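Local structure of peroxisomal acyl-coenzyme A oxidase 1 (1W07) at residues Phe73-Ile76 with Ile77-Leu81; Glu84-Gly87 with Arg88-Phe92; Met494-Thr497 with Cys498-Leu502; Val428-Gln431 with Leu432-Ala435. The protein oxidises long- and medium-chain acyl-CoAs to 2-trans-enoyl-CoAs in the peroxisome, using bound FAD and passing electrons to oxygen to give hydrogen peroxide. The protein carries 1 engineered substitution. All coordinates share one frame; numbering follows the deposited sequence.

Contact 1: residues Phe73-Ile76 with Ile77-Leu81; sequences FKRI and IELRL
R75 reaches one turn down the helix to both E78 and L79, and its side chain is worth following outward. CB lies 4.2 Å from L79 CD1. The chain then bends twice, at chi2 -56° and chi3 -70°, which swings the guanidinium forward along the helix. CD passes E78 OE2 at 4.2 Å, and NE and CZ run above L79 CD1, which with CG sits over one face of the flat group, toward its rim. At the tip the two nitrogens part company. NH2 rests 3.6 Å from each of L79 CD1 and CD2, while NH1 bonds E78 OE2 at 3.0 Å in a salt bridge. That oxygen is in the guanidinium plane, but the carboxylate plane is turned 74° away from it. The other oxygen, E78 OE1, makes a salt bridge with K74 NZ at 3.3 Å, its hydrogen bond weak, so one carboxylate joins two basic residues at the surface. On another side of the helix, I76 CG2 packs 4.2 Å from L81 CB. F73 touches V654, and K74 touches L659, of the second subunit. Beneath the side chains the helix closes: L81 N bonds I76 O at 3.0 Å, and R80 N makes a weaker bond to I77 O. With R80 at positive phi, this is the Schellman motif that ends helix 58-78.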
loop_
_atom_site.group_PDB
_atom_site.type_symbol
_atom_site.label_atom_id
_atom_site.label_comp_id
_atom_site.label_asym_id
_atom_site.label_seq_id
_atom_site.Cartn_x
_atom_site.Cartn_y
_atom_site.Cartn_z
ATOM N N PHE B 73 26.335 -5.776 -20.651
ATOM C CA PHE B 73 26.679 -6.443 -21.903
ATOM C C PHE B 73 28.182 -6.700 -21.918
ATOM O O PHE B 73 28.624 -7.798 -22.249
ATOM C CB PHE B 73 26.307 -5.560 -23.102
ATOM C CG PHE B 73 24.841 -5.244 -23.199
ATOM C CD1 PHE B 73 24.413 -4.046 -23.770
ATOM C CD2 PHE B 73 23.886 -6.139 -22.729
ATOM C CE1 PHE B 73 23.054 -3.743 -23.867
ATOM C CE2 PHE B 73 22.521 -5.844 -22.824
ATOM C CZ PHE B 73 22.108 -4.649 -23.392
ATOM N N LYS B 74 28.957 -5.679 -21.558
ATOM C CA LYS B 74 30.411 -5.779 -21.516
ATOM C C LYS B 74 30.887 -6.871 -20.572
ATOM O O LYS B 74 31.734 -7.692 -20.935
ATOM C CB LYS B 74 31.020 -4.446 -21.082
ATOM C CG LYS B 74 30.956 -3.366 -22.143
ATOM C CD LYS B 74 32.151 -3.435 -23.084
ATOM C CE LYS B 74 33.439 -3.023 -22.372
ATOM N NZ LYS B 74 34.625 -2.993 -23.277
ATOM N N ARG B 75 30.342 -6.882 -19.359
ATOM C CA ARG B 75 30.734 -7.874 -18.364
ATOM C C ARG B 75 30.406 -9.290 -18.795
ATOM O O ARG B 75 31.187 -10.206 -18.558
ATOM C CB ARG B 75 30.067 -7.573 -17.014
ATOM C CG ARG B 75 30.402 -6.198 -16.461
ATOM C CD ARG B 75 31.905 -6.002 -16.335
ATOM N NE ARG B 75 32.463 -6.836 -15.275
ATOM C CZ ARG B 75 33.699 -7.324 -15.283
ATOM N NH1 ARG B 75 34.518 -7.062 -16.297
ATOM N NH2 ARG B 75 34.114 -8.085 -14.280
ATOM N N ILE B 76 29.253 -9.476 -19.425
ATOM C CA ILE B 76 28.866 -10.808 -19.872
ATOM C C ILE B 76 29.860 -11.346 -20.902
ATOM O O ILE B 76 30.166 -12.542 -20.925
ATOM C CB ILE B 76 27.458 -10.806 -20.488
ATOM C CG1 ILE B 76 26.423 -10.427 -19.418
ATOM C CG2 ILE B 76 27.145 -12.174 -21.068
ATOM C CD1 ILE B 76 25.017 -10.239 -19.962
ATOM N N ILE B 77 30.359 -10.453 -21.753
ATOM C CA ILE B 77 31.318 -10.819 -22.786
ATOM C C ILE B 77 32.720 -11.034 -22.212
ATOM O O ILE B 77 33.391 -12.008 -22.544
ATOM C CB ILE B 77 31.395 -9.724 -23.871
ATOM C CG1 ILE B 77 30.043 -9.577 -24.560
ATOM C CG2 ILE B 77 32.464 -10.075 -24.890
ATOM C CD1 ILE B 77 29.967 -8.405 -25.516
ATOM N N GLU B 78 33.155 -10.125 -21.347
ATOM C CA GLU B 78 34.482 -10.211 -20.746
ATOM C C GLU B 78 34.617 -11.346 -19.740
ATOM O O GLU B 78 35.711 -11.875 -19.526
ATOM C CB GLU B 78 34.838 -8.883 -20.076
ATOM C CG GLU B 78 35.002 -7.734 -21.072
ATOM C CD GLU B 78 35.090 -6.373 -20.404
ATOM O OE1 GLU B 78 35.311 -5.372 -21.121
ATOM O OE2 GLU B 78 34.928 -6.296 -19.166
ATOM N N LEU B 79 33.503 -11.722 -19.119
ATOM C CA LEU B 79 33.515 -12.791 -18.134
ATOM C C LEU B 79 33.058 -14.104 -18.758
ATOM O O LEU B 79 33.126 -15.153 -18.123
ATOM C CB LEU B 79 32.620 -12.425 -16.950
ATOM C CG LEU B 79 33.065 -11.218 -16.125
ATOM C CD1 LEU B 79 31.952 -10.805 -15.179
ATOM C CD2 LEU B 79 34.325 -11.552 -15.348
ATOM N N ARG B 80 32.588 -14.033 -20.001
ATOM C CA ARG B 80 32.142 -15.222 -20.724
ATOM C C ARG B 80 31.040 -15.947 -19.967
ATOM O O ARG B 80 31.067 -17.172 -19.834
ATOM C CB ARG B 80 33.329 -16.165 -20.927
ATOM C CG ARG B 80 34.562 -15.449 -21.446
ATOM C CD ARG B 80 35.851 -16.041 -20.899
ATOM N NE ARG B 80 36.949 -15.084 -21.040
ATOM C CZ ARG B 80 38.217 -15.333 -20.727
ATOM N NH1 ARG B 80 38.575 -16.525 -20.261
ATOM N NH2 ARG B 80 39.132 -14.386 -20.881
ATOM N N LEU B 81 30.063 -15.186 -19.476
ATOM C CA LEU B 81 28.954 -15.750 -18.713
ATOM C C LEU B 81 27.938 -16.443 -19.618
ATOM O O LEU B 81 27.669 -15.984 -20.727
ATOM C CB LEU B 81 28.257 -14.641 -17.918
ATOM C CG LEU B 81 29.109 -13.737 -17.024
ATOM C CD1 LEU B 81 28.227 -12.666 -16.395
ATOM C CD2 LEU B 81 29.805 -14.558 -15.945
#

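Contact 2: residues Glu84-Gly87 with Arg88-Phe92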
loop_
_atom_site.group_PDB
_atom_site.type_symbol
_atom_site.label_atom_id
_atom_site.label_comp_id
_atom_site.label_asym_id
_atom_site.label_seq_id
_atom_site.Cartn_x
_atom_site.Cartn_y
_atom_site.Cartn_z
ATOM N N GLU B 84 22.359 -18.508 -18.044
ATOM C CA GLU B 84 21.902 -18.534 -16.662
ATOM C C GLU B 84 22.563 -17.417 -15.864
ATOM O O GLU B 84 21.888 -16.629 -15.198
ATOM C CB GLU B 84 22.222 -19.889 -16.029
ATOM C CG GLU B 84 21.792 -20.020 -14.578
ATOM C CD GLU B 84 22.080 -21.389 -14.000
ATOM O OE1 GLU B 84 23.267 -21.767 -13.891
ATOM O OE2 GLU B 84 21.109 -22.096 -13.653
ATOM N N GLU B 85 23.887 -17.341 -15.945
ATOM C CA GLU B 85 24.636 -16.320 -15.225
ATOM C C GLU B 85 24.208 -14.919 -15.644
ATOM O O GLU B 85 24.071 -14.039 -14.805
ATOM C CB GLU B 85 26.140 -16.500 -15.458
ATOM C CG GLU B 85 26.662 -17.858 -15.031
ATOM C CD GLU B 85 28.081 -18.114 -15.516
ATOM O OE1 GLU B 85 29.008 -18.115 -14.683
ATOM O OE2 GLU B 85 28.256 -18.303 -16.735
ATOM N N ALA B 86 24.003 -14.716 -16.942
ATOM C CA ALA B 86 23.582 -13.415 -17.447
ATOM C C ALA B 86 22.245 -13.015 -16.815
ATOM O O ALA B 86 22.045 -11.853 -16.440
ATOM C CB ALA B 86 23.461 -13.451 -18.967
ATOM N N GLY B 87 21.335 -13.978 -16.698
ATOM C CA GLY B 87 20.041 -13.718 -16.084
ATOM C C GLY B 87 20.217 -13.318 -14.629
ATOM O O GLY B 87 19.597 -12.358 -14.161
ATOM N N ARG B 88 21.069 -14.038 -13.906
ATOM C CA ARG B 88 21.313 -13.704 -12.508
ATOM C C ARG B 88 21.975 -12.339 -12.371
ATOM O O ARG B 88 21.778 -11.644 -11.379
ATOM C CB ARG B 88 22.185 -14.769 -11.836
ATOM C CG ARG B 88 21.493 -16.099 -11.593
ATOM C CD ARG B 88 20.176 -15.929 -10.828
ATOM N NE ARG B 88 19.071 -15.584 -11.722
ATOM C CZ ARG B 88 17.854 -15.225 -11.307
ATOM N NH1 ARG B 88 17.576 -15.161 -10.005
ATOM N NH2 ARG B 88 16.908 -14.940 -12.193
ATOM N N LEU B 89 22.771 -11.966 -13.366
ATOM C CA LEU B 89 23.451 -10.681 -13.359
ATOM C C LEU B 89 22.410 -9.562 -13.410
ATOM O O LEU B 89 22.412 -8.647 -12.580
ATOM C CB LEU B 89 24.368 -10.567 -14.573
ATOM C CG LEU B 89 25.233 -9.311 -14.647
ATOM C CD1 LEU B 89 26.411 -9.430 -13.698
ATOM C CD2 LEU B 89 25.729 -9.152 -16.057
ATOM N N ARG B 90 21.520 -9.637 -14.392
ATOM C CA ARG B 90 20.482 -8.625 -14.534
ATOM C C ARG B 90 19.595 -8.609 -13.292
ATOM O O ARG B 90 19.148 -7.548 -12.851
ATOM C CB ARG B 90 19.626 -8.898 -15.771
ATOM C CG ARG B 90 20.341 -8.679 -17.102
ATOM C CD ARG B 90 19.342 -8.695 -18.248
ATOM N NE ARG B 90 18.770 -10.022 -18.458
ATOM C CZ ARG B 90 19.366 -10.989 -19.149
ATOM N NH1 ARG B 90 20.553 -10.778 -19.707
ATOM N NH2 ARG B 90 18.779 -12.170 -19.271
ATOM N N HIS B 91 19.343 -9.788 -12.735
ATOM C CA HIS B 91 18.521 -9.919 -11.543
ATOM C C HIS B 91 19.101 -9.112 -10.388
ATOM O O HIS B 91 18.380 -8.351 -9.727
ATOM C CB HIS B 91 18.410 -11.392 -11.149
ATOM C CG HIS B 91 17.776 -11.622 -9.814
ATOM N ND1 HIS B 91 16.434 -11.422 -9.579
ATOM C CD2 HIS B 91 18.309 -12.020 -8.633
ATOM C CE1 HIS B 91 16.162 -11.692 -8.313
ATOM N NE2 HIS B 91 17.285 -12.054 -7.715
ATOM N N PHE B 92 20.398 -9.266 -10.126
ATOM C CA PHE B 92 20.985 -8.521 -9.023
ATOM C C PHE B 92 21.264 -7.039 -9.302
ATOM O O PHE B 92 21.334 -6.245 -8.373
ATOM C CB PHE B 92 22.222 -9.252 -8.499
ATOM C CG PHE B 92 21.894 -10.557 -7.821
ATOM C CD1 PHE B 92 22.192 -11.772 -8.430
ATOM C CD2 PHE B 92 21.257 -10.566 -6.583
ATOM C CE1 PHE B 92 21.860 -12.980 -7.820
ATOM C CE2 PHE B 92 20.920 -11.770 -5.963
ATOM C CZ PHE B 92 21.220 -12.976 -6.581
HETATM O O HOH W 1 19.396 -16.914 -14.541
#
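The guanidinium of R90 lies with one face over the backbone of the preceding turn, where A86 O sits 3.7 Å from its plane, toward the rim, and G87 CA is on the same face. Three other flat groups of this amphipathic α-helix, 83-93, follow one another along it. The R88 guanidinium has H91 CB over its centre, and the H91 ring carries R88 NH1 on one face and F92 CE1 at its edge. H91 CD2 in turn stands over the middle of the F92 ring, and Y613 meets both rings, that of F92 edge-to-face. In R90 the chain is extended at chi2, then chi3 at -68° and chi4 at -82° fold the group back until NH1 is 4.0 Å from A86 CB and NH2 3.8 Å from G87 CA. Beyond it stand V99 and W103 of helix 98-113. Exchanging R90 for an alanine would probably uncover this stretch of backbone and leave a gap between the helix and V99 and W103. L89 points into the interior, onto V42 of helix 29-43. E85, on the same side, makes a salt bridge with R37 of that helix and hydrogen-bonds N82 N. R88 N bonds E84 O directly at 3.0 Å, and a water ties the same residues again, donating a hydrogen bond to E84 O at 2.6 Å and accepting one from R88 NE at 3.1 Å.

Contact 3: residues Met494-Thr497 with Cys498-Leu502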
loop_
_atom_site.group_PDB
_atom_site.type_symbol
_atom_site.label_atom_id
_atom_site.label_comp_id
_atom_site.label_asym_id
_atom_site.label_seq_id
_atom_site.Cartn_x
_atom_site.Cartn_y
_atom_site.Cartn_z
ATOM N N MET B 494 -17.885 -23.226 -1.156
ATOM C CA MET B 494 -18.098 -21.907 -1.737
ATOM C C MET B 494 -18.433 -21.996 -3.223
ATOM O O MET B 494 -19.301 -21.284 -3.709
ATOM C CB MET B 494 -16.851 -21.024 -1.530
ATOM C CG MET B 494 -16.597 -20.674 -0.067
ATOM S SD MET B 494 -15.026 -19.828 0.276
ATOM C CE MET B 494 -15.440 -18.140 -0.095
ATOM N N ALA B 495 -17.744 -22.873 -3.938
ATOM C CA ALA B 495 -17.974 -23.039 -5.372
ATOM C C ALA B 495 -19.359 -23.635 -5.648
ATOM O O ALA B 495 -20.088 -23.152 -6.520
ATOM C CB ALA B 495 -16.910 -23.924 -5.967
ATOM N N VAL B 496 -19.719 -24.680 -4.908
ATOM C CA VAL B 496 -21.016 -25.315 -5.083
ATOM C C VAL B 496 -22.140 -24.329 -4.781
ATOM O O VAL B 496 -23.177 -24.340 -5.433
ATOM C CB VAL B 496 -21.158 -26.551 -4.172
ATOM C CG1 VAL B 496 -22.583 -27.084 -4.236
ATOM C CG2 VAL B 496 -20.173 -27.621 -4.613
ATOM N N THR B 497 -21.929 -23.474 -3.792
ATOM C CA THR B 497 -22.922 -22.477 -3.431
ATOM C C THR B 497 -23.095 -21.468 -4.572
ATOM O O THR B 497 -24.224 -21.085 -4.912
ATOM C CB THR B 497 -22.508 -21.747 -2.152
ATOM O OG1 THR B 497 -22.467 -22.690 -1.079
ATOM C CG2 THR B 497 -23.485 -20.642 -1.813
ATOM N N CYS B 498 -21.979 -21.043 -5.167
ATOM C CA CYS B 498 -22.027 -20.096 -6.275
ATOM C C CYS B 498 -22.758 -20.706 -7.471
ATOM O O CYS B 498 -23.496 -20.017 -8.164
ATOM C CB CYS B 498 -20.607 -19.681 -6.698
ATOM S SG CYS B 498 -19.838 -18.399 -5.671
ATOM N N ALA B 499 -22.543 -21.997 -7.700
ATOM C CA ALA B 499 -23.182 -22.686 -8.813
ATOM C C ALA B 499 -24.701 -22.727 -8.610
ATOM O O ALA B 499 -25.465 -22.440 -9.531
ATOM C CB ALA B 499 -22.632 -24.089 -8.943
ATOM N N LYS B 500 -25.130 -23.082 -7.404
ATOM C CA LYS B 500 -26.551 -23.141 -7.107
ATOM C C LYS B 500 -27.200 -21.769 -7.262
ATOM O O LYS B 500 -28.267 -21.639 -7.867
ATOM C CB LYS B 500 -26.779 -23.662 -5.687
ATOM C CG LYS B 500 -26.375 -25.117 -5.495
ATOM C CD LYS B 500 -26.529 -25.580 -4.050
ATOM C CE LYS B 500 -26.094 -27.033 -3.900
ATOM N NZ LYS B 500 -25.923 -27.442 -2.477
ATOM N N ASN B 501 -26.562 -20.743 -6.709
ATOM C CA ASN B 501 -27.108 -19.396 -6.805
ATOM C C ASN B 501 -27.142 -18.936 -8.256
ATOM O O ASN B 501 -28.007 -18.150 -8.636
ATOM C CB ASN B 501 -26.297 -18.423 -5.951
ATOM C CG ASN B 501 -26.455 -18.706 -4.468
ATOM O OD1 ASN B 501 -27.555 -19.025 -4.005
ATOM N ND2 ASN B 501 -25.375 -18.585 -3.715
ATOM N N LEU B 502 -26.200 -19.429 -9.053
ATOM C CA LEU B 502 -26.204 -19.067 -10.467
ATOM C C LEU B 502 -27.415 -19.697 -11.140
ATOM O O LEU B 502 -28.179 -19.013 -11.838
ATOM C CB LEU B 502 -24.948 -19.585 -11.174
ATOM C CG LEU B 502 -23.596 -18.940 -10.919
ATOM C CD1 LEU B 502 -22.594 -19.552 -11.900
ATOM C CD2 LEU B 502 -23.683 -17.427 -11.117
#
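K500 lies back across V496 one turn earlier in the helix, and the touch is made by methylenes rather than by charge. CG passes 3.3 Å from V496 O, and CE reaches V496 CG1 at 3.5 Å, with NZ a little farther from the same methyl. The two side chains slant across each other. What brings them together is the lysine's first torsion, which sets CG beside its own backbone N (chi1 -67°) and sends the extended chain toward the helix start, while V496 holds CG1 anti to its N. Next to them T497 and N501 run side by side and point the same way: T497 CG2 meets N501 ND2 at 3.4 Å. That amide nitrogen is also 3.0 Å from T497 O, but the angle is too poor for a hydrogen bond; T497 O instead accepts N501 N, likewise at 3.0 Å. The polar ends look outward for their partners. T497 OG1 bonds R493 O, a turn back, and N501 OD1 takes a bond from K504 NZ. Behind this surface, C498 and A499 press on M439 of helix 427-443, and M494 and C498 on helix 516-538. A methyl group therefore takes part in each of these side-chain touches, while the hydroxyl and the amide oxygen spend their hydrogen bonds on R493 and K504.

Contact 4: residues Val428-Gln431 with Leu432-Ala435; sequences VVLQ and LQVA. With FAD (flavin-adenine dinucleotide), chain I.
V428 and L432 stand one turn apart and line the adenosine end of FAD together, the isobutyl branch of the leucine lying over the turn that starts at the valine. L432 has CG beside its backbone N (chi1 -72°) and an extended second torsion (chi2 170°), so CG rides 3.3 Å from V428 O and CD1 runs on to N1A of the adenine at 3.5 Å. V428 CG1 is 4.5 Å from that CD1, and V428 CB faces the ribose oxygen O2B at 3.6 Å. V429 carries CG1 anti to its backbone N, which leaves CG2 to meet adenine N7A, also at 3.6 Å, while CG1 touches Q433 NE2. The amide oxygen of Q433 rests near L430 CD2 at 3.8 Å. Replacing L432 by an alanine would probably open a gap beside the adenine and take away the packing against L516 and V520 of helix 516-538. Q431 bends at chi2 (-66°), and its OE1 comes 3.8 Å from V434 CG2; that oxygen is buried and has no polar partner in the model. At the helix start, D426, an FAD-binding residue, bonds the backbone N of both V428 and V429 through OD1, and the same oxygen bonds FAD. R333 and F313 of the second subunit pack on V428 and V429. This helix thus offers the adenine and its ribose hydrocarbon contacts, whereas the polar grip on the cofactor comes from neighbours such as D426, S144 and T422, and from Q330 of the second subunit.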
loop_
_atom_site.group_PDB
_atom_site.type_symbol
_atom_site.label_atom_id
_atom_site.label_comp_id
_atom_site.label_asym_id
_atom_site.label_seq_id
_atom_site.Cartn_x
_atom_site.Cartn_y
_atom_site.Cartn_z
ATOM N N VAL B 428 -8.113 -9.072 -10.595
ATOM C CA VAL B 428 -9.504 -9.432 -10.389
ATOM C C VAL B 428 -10.043 -10.112 -11.641
ATOM O O VAL B 428 -10.797 -11.092 -11.559
ATOM C CB VAL B 428 -10.346 -8.194 -10.057
ATOM C CG1 VAL B 428 -11.819 -8.542 -10.049
ATOM C CG2 VAL B 428 -9.922 -7.647 -8.706
ATOM N N VAL B 429 -9.658 -9.598 -12.806
ATOM C CA VAL B 429 -10.090 -10.193 -14.055
ATOM C C VAL B 429 -9.582 -11.635 -14.137
ATOM O O VAL B 429 -10.319 -12.532 -14.543
ATOM C CB VAL B 429 -9.556 -9.397 -15.267
ATOM C CG1 VAL B 429 -9.892 -10.134 -16.548
ATOM C CG2 VAL B 429 -10.169 -8.003 -15.290
ATOM N N LEU B 430 -8.327 -11.865 -13.749
ATOM C CA LEU B 430 -7.756 -13.211 -13.798
ATOM C C LEU B 430 -8.492 -14.204 -12.900
ATOM O O LEU B 430 -8.690 -15.358 -13.280
ATOM C CB LEU B 430 -6.264 -13.183 -13.419
ATOM C CG LEU B 430 -5.354 -12.547 -14.467
ATOM C CD1 LEU B 430 -3.941 -12.333 -13.916
ATOM C CD2 LEU B 430 -5.335 -13.442 -15.694
ATOM N N GLN B 431 -8.894 -13.755 -11.714
ATOM C CA GLN B 431 -9.603 -14.618 -10.782
ATOM C C GLN B 431 -11.001 -14.955 -11.298
ATOM O O GLN B 431 -11.566 -15.993 -10.948
ATOM C CB GLN B 431 -9.691 -13.969 -9.396
ATOM C CG GLN B 431 -8.369 -13.982 -8.598
ATOM C CD GLN B 431 -7.909 -15.385 -8.200
ATOM O OE1 GLN B 431 -8.463 -16.390 -8.650
ATOM N NE2 GLN B 431 -6.883 -15.454 -7.354
ATOM N N LEU B 432 -11.561 -14.090 -12.138
ATOM C CA LEU B 432 -12.883 -14.356 -12.695
ATOM C C LEU B 432 -12.782 -15.497 -13.698
ATOM O O LEU B 432 -13.720 -16.275 -13.869
ATOM C CB LEU B 432 -13.443 -13.097 -13.366
ATOM C CG LEU B 432 -13.872 -11.991 -12.386
ATOM C CD1 LEU B 432 -14.179 -10.711 -13.148
ATOM C CD2 LEU B 432 -15.085 -12.466 -11.602
ATOM N N GLN B 433 -11.637 -15.599 -14.360
ATOM C CA GLN B 433 -11.421 -16.670 -15.322
ATOM C C GLN B 433 -11.381 -17.987 -14.557
ATOM O O GLN B 433 -11.932 -18.995 -15.009
ATOM C CB GLN B 433 -10.105 -16.451 -16.076
ATOM C CG GLN B 433 -10.229 -15.472 -17.237
ATOM C CD GLN B 433 -8.896 -14.877 -17.660
ATOM O OE1 GLN B 433 -7.863 -15.556 -17.661
ATOM N NE2 GLN B 433 -8.916 -13.607 -18.038
ATOM N N VAL B 434 -10.736 -17.980 -13.393
ATOM C CA VAL B 434 -10.659 -19.187 -12.572
ATOM C C VAL B 434 -12.072 -19.569 -12.146
ATOM O O VAL B 434 -12.446 -20.741 -12.183
ATOM C CB VAL B 434 -9.784 -18.959 -11.309
ATOM C CG1 VAL B 434 -9.855 -20.181 -10.381
ATOM C CG2 VAL B 434 -8.343 -18.702 -11.723
ATOM N N ALA B 435 -12.858 -18.574 -11.743
ATOM C CA ALA B 435 -14.234 -18.812 -11.311
ATOM C C ALA B 435 -15.016 -19.505 -12.427
ATOM O O ALA B 435 -15.728 -20.479 -12.176
ATOM C CB ALA B 435 -14.904 -17.498 -10.928
HETATM P PA FAD I . -8.540 -2.701 -16.600
HETATM O O1A FAD I . -8.515 -4.091 -17.105
HETATM O O2A FAD I . -9.181 -1.667 -17.441
HETATM O O5B FAD I . -9.216 -2.707 -15.141
HETATM C C5B FAD I . -9.472 -1.488 -14.440
HETATM C C4B FAD I . -10.437 -1.744 -13.278
HETATM O O4B FAD I . -11.634 -2.322 -13.832
HETATM C C3B FAD I . -9.864 -2.775 -12.301
HETATM O O3B FAD I . -10.438 -2.581 -11.006
HETATM C C2B FAD I . -10.342 -4.092 -12.909
HETATM O O2B FAD I . -10.499 -5.080 -11.888
HETATM C C1B FAD I . -11.738 -3.685 -13.388
HETATM N N9A FAD I . -12.208 -4.571 -14.479
HETATM C C8A FAD I . -11.813 -4.531 -15.752
HETATM N N7A FAD I . -12.443 -5.479 -16.446
HETATM C C5A FAD I . -13.242 -6.133 -15.610
HETATM C C6A FAD I . -14.133 -7.189 -15.759
HETATM N N6A FAD I . -14.259 -7.827 -16.917
HETATM N N1A FAD I . -14.862 -7.611 -14.641
HETATM C C2A FAD I . -14.676 -6.976 -13.408
HETATM N N3A FAD I . -13.811 -5.983 -13.304
HETATM C C4A FAD I . -13.098 -5.550 -14.358
HETATM N N1 FAD I . 1.581 -3.680 -21.826
HETATM C C2 FAD I . 2.272 -4.098 -22.970
HETATM O O2 FAD I . 1.651 -4.403 -23.986
HETATM N N3 FAD I . 3.674 -4.149 -22.943
HETATM C C4 FAD I . 4.372 -3.780 -21.787
HETATM O O4 FAD I . 5.601 -3.862 -21.765
HETATM C C4X FAD I . 3.677 -3.344 -20.663
HETATM N N5 FAD I . 4.362 -2.895 -19.524
HETATM C C5X FAD I . 3.675 -2.438 -18.396
HETATM C C6 FAD I . 4.374 -1.893 -17.325
HETATM C C7 FAD I . 3.688 -1.334 -16.253
HETATM C C7M FAD I . 4.491 -0.730 -15.102
HETATM C C8 FAD I . 2.288 -1.325 -16.249
HETATM C C8M FAD I . 1.507 -0.717 -15.082
HETATM C C9 FAD I . 1.595 -1.882 -17.318
HETATM C C9A FAD I . 2.274 -2.441 -18.396
HETATM N N10 FAD I . 1.589 -2.941 -19.512
HETATM C C10 FAD I . 2.288 -3.302 -20.676
HETATM C "C1'" FAD I . 0.106 -2.990 -19.538
HETATM C "C2'" FAD I . -0.393 -4.176 -18.707
HETATM O "O2'" FAD I . 0.225 -5.383 -19.159
HETATM C "C3'" FAD I . -1.914 -4.355 -18.710
HETATM O "O3'" FAD I . -2.374 -4.517 -20.055
HETATM C "C4'" FAD I . -2.650 -3.172 -18.078
HETATM O "O4'" FAD I . -1.907 -2.613 -16.992
HETATM C "C5'" FAD I . -4.016 -3.643 -17.580
HETATM O "O5'" FAD I . -4.655 -2.612 -16.827
HETATM P P FAD I . -5.961 -1.869 -17.391
HETATM O O1P FAD I . -5.674 -0.419 -17.368
HETATM O O2P FAD I . -6.353 -2.498 -18.672
HETATM O O3P FAD I . -7.044 -2.223 -16.259
#

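Along the chain the order is contact 1, contact 2, contact 4, contact 3. The first two, about 11 Å apart between centres, belong to the N-terminal domain: helices 58-78 and 83-93 are consecutive and touch where I76 packs on A86 and L89. Contacts 3 and 4 lie beyond the chain's centre, about 16 Å apart between centres, on helices 480-503 and 427-443. These helices meet through M439, and helix 516-538 leans on both. From contact 1 to contact 3 is about 57 Å between centres. Only contact 4 reaches FAD. Contacts 1 and 4 touch the second subunit; at contact 4 it packs beside the FAD-lining valines, so the cofactor pocket lies at the dimer interface.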